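Long-range contact in Alpha/beta hydrolase (Paenibacillus sp. VTT E-133280, PDB 6TJ2), which probably hydrolyses methyl salicylate as an extracellular esterase, resembling tobacco salicylic acid binding protein 2 in structure and function: residues N87-H92 against P206-E212. Sequence-based numbering, arbitrary orientation.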
ATOM      1  N   ASN A  87       5.963 -16.982  34.345  1.00 15.20           N
ATOM      2  CA  ASN A  87       4.769 -16.484  35.052  1.00 14.85           C
ATOM      3  C   ASN A  87       3.601 -16.443  34.079  1.00 15.06           C
ATOM      4  O   ASN A  87       3.380 -15.415  33.411  1.00 14.40           O
ATOM      5  CB  ASN A  87       4.989 -15.139  35.696  1.00 15.55           C
ATOM      6  CG  ASN A  87       3.826 -14.731  36.567  1.00 15.43           C
ATOM      7  OD1 ASN A  87       2.832 -15.450  36.627  1.00 17.02           O
ATOM      8  ND2 ASN A  87       3.921 -13.557  37.141  1.00 16.94           N
ATOM      9  N   ASN A  88       2.881 -17.545  33.986  1.00 13.83           N
ATOM     10  CA  ASN A  88       1.703 -17.638  33.098  1.00 13.60           C
ATOM     11  C   ASN A  88       0.605 -16.650  33.497  1.00 13.26           C
ATOM     12  O   ASN A  88      -0.259 -16.408  32.660  1.00 13.47           O
ATOM     13  CB  ASN A  88       1.201 -19.083  33.060  1.00 15.73           C
ATOM     14  CG  ASN A  88       2.114 -20.021  32.294  1.00 20.43           C
ATOM     15  OD1 ASN A  88       2.933 -19.568  31.492  1.00 23.19           O
ATOM     16  ND2 ASN A  88       1.867 -21.299  32.449  1.00 24.26           N
ATOM     17  N   ASN A  89       0.663 -16.114  34.703  1.00 13.70           N
ATOM     18  CA  ASN A  89      -0.359 -15.185  35.194  1.00 13.90           C
ATOM     19  C   ASN A  89       0.135 -13.755  35.251  1.00 12.82           C
ATOM     20  O   ASN A  89      -0.510 -12.885  35.862  1.00 13.93           O
ATOM     21  CB  ASN A  89      -0.901 -15.653  36.554  1.00 15.87           C
ATOM     22  CG  ASN A  89      -1.680 -16.955  36.462  1.00 18.57           C
ATOM     23  OD1 ASN A  89      -2.250 -17.310  35.451  1.00 20.27           O
ATOM     24  ND2 ASN A  89      -1.841 -17.593  37.614  1.00 29.30           N
ATOM     25  N   VAL A  90       1.225 -13.461  34.546  1.00 12.30           N
ATOM     26  CA  VAL A  90       1.772 -12.090  34.496  1.00 11.86           C
ATOM     27  C   VAL A  90       0.726 -11.105  33.983  1.00 10.95           C
ATOM     28  O   VAL A  90      -0.119 -11.457  33.135  1.00 11.97           O
ATOM     29  CB  VAL A  90       3.070 -12.039  33.674  1.00 11.98           C
ATOM     30  CG1 VAL A  90       2.771 -12.159  32.192  1.00 12.47           C
ATOM     31  CG2 VAL A  90       3.822 -10.787  33.948  1.00 13.63           C
ATOM     32  N   THR A  91       0.768  -9.883  34.545  1.00 11.46           N
ATOM     33  CA  THR A  91      -0.116  -8.786  34.136  1.00 11.46           C
ATOM     34  C   THR A  91       0.619  -7.726  33.334  1.00 11.66           C
ATOM     35  O   THR A  91       1.844  -7.627  33.368  1.00 11.14           O
ATOM     36  CB  THR A  91      -0.789  -8.126  35.334  1.00 13.35           C
ATOM     37  OG1 THR A  91       0.232  -7.434  36.051  1.00 14.33           O
ATOM     38  CG2 THR A  91      -1.475  -9.159  36.209  1.00 13.96           C
ATOM     39  N   HIS A  92      -0.152  -6.897  32.661  1.00 10.86           N
ATOM     40  CA  HIS A  92       0.445  -5.753  31.910  1.00 11.16           C
ATOM     41  C   HIS A  92       1.169  -4.818  32.866  1.00 11.76           C
ATOM     42  O   HIS A  92       2.265  -4.299  32.529  1.00 12.33           O
ATOM     43  CB  HIS A  92      -0.650  -4.990  31.109  1.00 11.33           C
ATOM     44  CG  HIS A  92      -0.082  -4.323  29.893  1.00 10.54           C
ATOM     45  ND1 HIS A  92       0.584  -3.136  29.970  1.00 11.48           N
ATOM     46  CD2 HIS A  92      -0.124  -4.708  28.614  1.00 11.33           C
ATOM     47  CE1 HIS A  92       0.904  -2.765  28.749  1.00 11.80           C
ATOM     48  NE2 HIS A  92       0.551  -3.737  27.878  1.00 10.99           N
ATOM     49  N   PRO A 206       1.890 -15.757  27.747  1.00 11.86           N
ATOM     50  CA  PRO A 206       0.959 -15.567  28.871  1.00 12.24           C
ATOM     51  C   PRO A 206      -0.165 -14.620  28.457  1.00 12.36           C
ATOM     52  O   PRO A 206       0.099 -13.544  27.900  1.00 11.78           O
ATOM     53  CB  PRO A 206       1.805 -14.928  29.958  1.00 13.29           C
ATOM     54  CG  PRO A 206       3.232 -15.209  29.599  1.00 14.70           C
ATOM     55  CD  PRO A 206       3.247 -15.321  28.082  1.00 12.60           C
ATOM     56  N   ALA A 207      -1.426 -15.004  28.664  1.00 11.67           N
ATOM     57  CA  ALA A 207      -2.518 -14.379  27.914  1.00 13.37           C
ATOM     58  C   ALA A 207      -3.054 -13.112  28.579  1.00 12.94           C
ATOM     59  O   ALA A 207      -3.632 -12.285  27.872  1.00 14.02           O
ATOM     60  CB  ALA A 207      -3.653 -15.349  27.715  1.00 13.98           C
ATOM     61  N   THR A 208      -2.967 -12.948  29.884  1.00 12.17           N
ATOM     62  CA  THR A 208      -3.677 -11.840  30.553  1.00 12.02           C
ATOM     63  C   THR A 208      -3.356 -10.483  29.937  1.00 12.11           C
ATOM     64  O   THR A 208      -4.272  -9.709  29.663  1.00 12.44           O
ATOM     65  CB  THR A 208      -3.492 -11.871  32.060  1.00 12.58           C
ATOM     66  OG1 THR A 208      -4.026 -13.114  32.530  1.00 13.81           O
ATOM     67  CG2 THR A 208      -4.052 -10.642  32.728  1.00 14.23           C
ATOM     68  N   PRO A 209      -2.087 -10.128  29.673  1.00 11.40           N
ATOM     69  CA  PRO A 209      -1.790  -8.790  29.204  1.00 11.51           C
ATOM     70  C   PRO A 209      -2.394  -8.484  27.832  1.00 11.77           C
ATOM     71  O   PRO A 209      -2.492  -7.284  27.519  1.00 13.00           O
ATOM     72  CB  PRO A 209      -0.253  -8.745  29.169  1.00 11.32           C
ATOM     73  CG  PRO A 209       0.156  -9.783  30.178  1.00 11.40           C
ATOM     74  CD  PRO A 209      -0.875 -10.892  29.996  1.00 12.12           C
ATOM     75  N   LEU A 210      -2.688  -9.480  27.054  1.00 10.91           N
ATOM     76  CA  LEU A 210      -3.273  -9.249  25.705  1.00 11.72           C
ATOM     77  C   LEU A 210      -4.729  -8.816  25.828  1.00 13.44           C
ATOM     78  O   LEU A 210      -5.238  -8.158  24.926  1.00 13.10           O
ATOM     79  CB  LEU A 210      -3.148 -10.517  24.876  1.00 13.03           C
ATOM     80  CG  LEU A 210      -1.783 -10.784  24.243  1.00 16.63           C
ATOM     81  CD1 LEU A 210      -0.664 -10.847  25.272  1.00 19.23           C
ATOM     82  CD2 LEU A 210      -1.850 -12.106  23.469  1.00 18.74           C
ATOM     83  N   PHE A 211      -5.414  -9.183  26.901  1.00 13.49           N
ATOM     84  CA  PHE A 211      -6.868  -8.955  27.043  1.00 13.28           C
ATOM     85  C   PHE A 211      -7.173  -7.859  28.053  1.00 14.32           C
ATOM     86  O   PHE A 211      -8.354  -7.425  28.131  1.00 15.18           O
ATOM     87  CB  PHE A 211      -7.568 -10.247  27.437  1.00 13.31           C
ATOM     88  CG  PHE A 211      -7.535 -11.285  26.363  1.00 14.72           C
ATOM     89  CD1 PHE A 211      -8.527 -11.289  25.391  1.00 14.88           C
ATOM     90  CD2 PHE A 211      -6.531 -12.220  26.282  1.00 15.79           C
ATOM     91  CE1 PHE A 211      -8.499 -12.211  24.361  1.00 16.17           C
ATOM     92  CE2 PHE A 211      -6.526 -13.156  25.260  1.00 16.83           C
ATOM     93  CZ  PHE A 211      -7.482 -13.137  24.286  1.00 17.24           C
ATOM     94  N   GLU A 212      -6.208  -7.334  28.790  1.00 14.04           N
ATOM     95  CA  GLU A 212      -6.461  -6.253  29.779  1.00 14.79           C
ATOM     96  C   GLU A 212      -6.739  -4.940  29.065  1.00 14.53           C
ATOM     97  O   GLU A 212      -6.027  -4.525  28.111  1.00 14.99           O
ATOM     98  CB  GLU A 212      -5.277  -6.107  30.728  1.00 14.98           C
ATOM     99  CG  GLU A 212      -5.099  -7.228  31.697  1.00 15.13           C
ATOM    100  CD  GLU A 212      -3.900  -7.004  32.577  1.00 16.48           C
ATOM    101  OE1 GLU A 212      -2.785  -7.329  32.159  1.00 15.01           O
ATOM    102  OE2 GLU A 212      -4.104  -6.506  33.717  1.00 19.88           O
TER
HETATM  103  O   HOH W   1      -0.817 -13.800  31.772  1.00 12.66           O
HETATM  104  O   HOH W   2      -3.271 -13.026  35.254  1.00 19.39           O
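Val90 sets its CG1 methyl against the CB-CG edge of the Pro206 ring, 3.7 Å from CB, and the same methyl also touches CG of the Pro209 ring. CG1 sits between the backbone N and the carbonyl carbon (chi1 74°), which leaves it facing the two prolines, while Ala80 and Ile95 also pack on this valine. Pro206 in turn lies against the turn formed by Asn87 to Val90, its CB 3.7 Å from Asn88 O. This type I turn is closed by a Val90 N to Asn87 O bond and reinforced by an Asx turn, in which Asn87 OD1 accepts Asn89 N from above the carbonyl plane.

Further along, Glu212 supplies the one direct hydrogen bond between the segments. Its chain, extended beyond CG, carries OE1 to within 2.7 Å of His92 N; the bond is nearly straight (164°) and uses the syn lone pair. At the N-terminus of helix 92-105, next to the N-cap Thr91, the negative charge of the carboxylate would probably be favoured by the helix dipole. The imidazole of His92 crosses Pro209 at an angle, with CD2 3.7 Å from Pro209 O near the ring plane, and its NE2 is hydrogen-bonded to Ser121 OG.

Water fills the polar side of the interface. One molecule lies 2.8 Å from Val90 O, also contacts Asn88 O, and accepts from Thr208 N; a second donates to Asn89 O and to Thr208 OG1, a hydroxyl that Asn173 also engages. The contact thus joins the loop following strand 73-75 to the short helix 208-211 of the region inserted between strands 134-139 and 226-231, consistent with the cap that many alpha/beta-hydrolases insert at this point of the fold, packed on the core, with His92 near the probable nucleophile elbow.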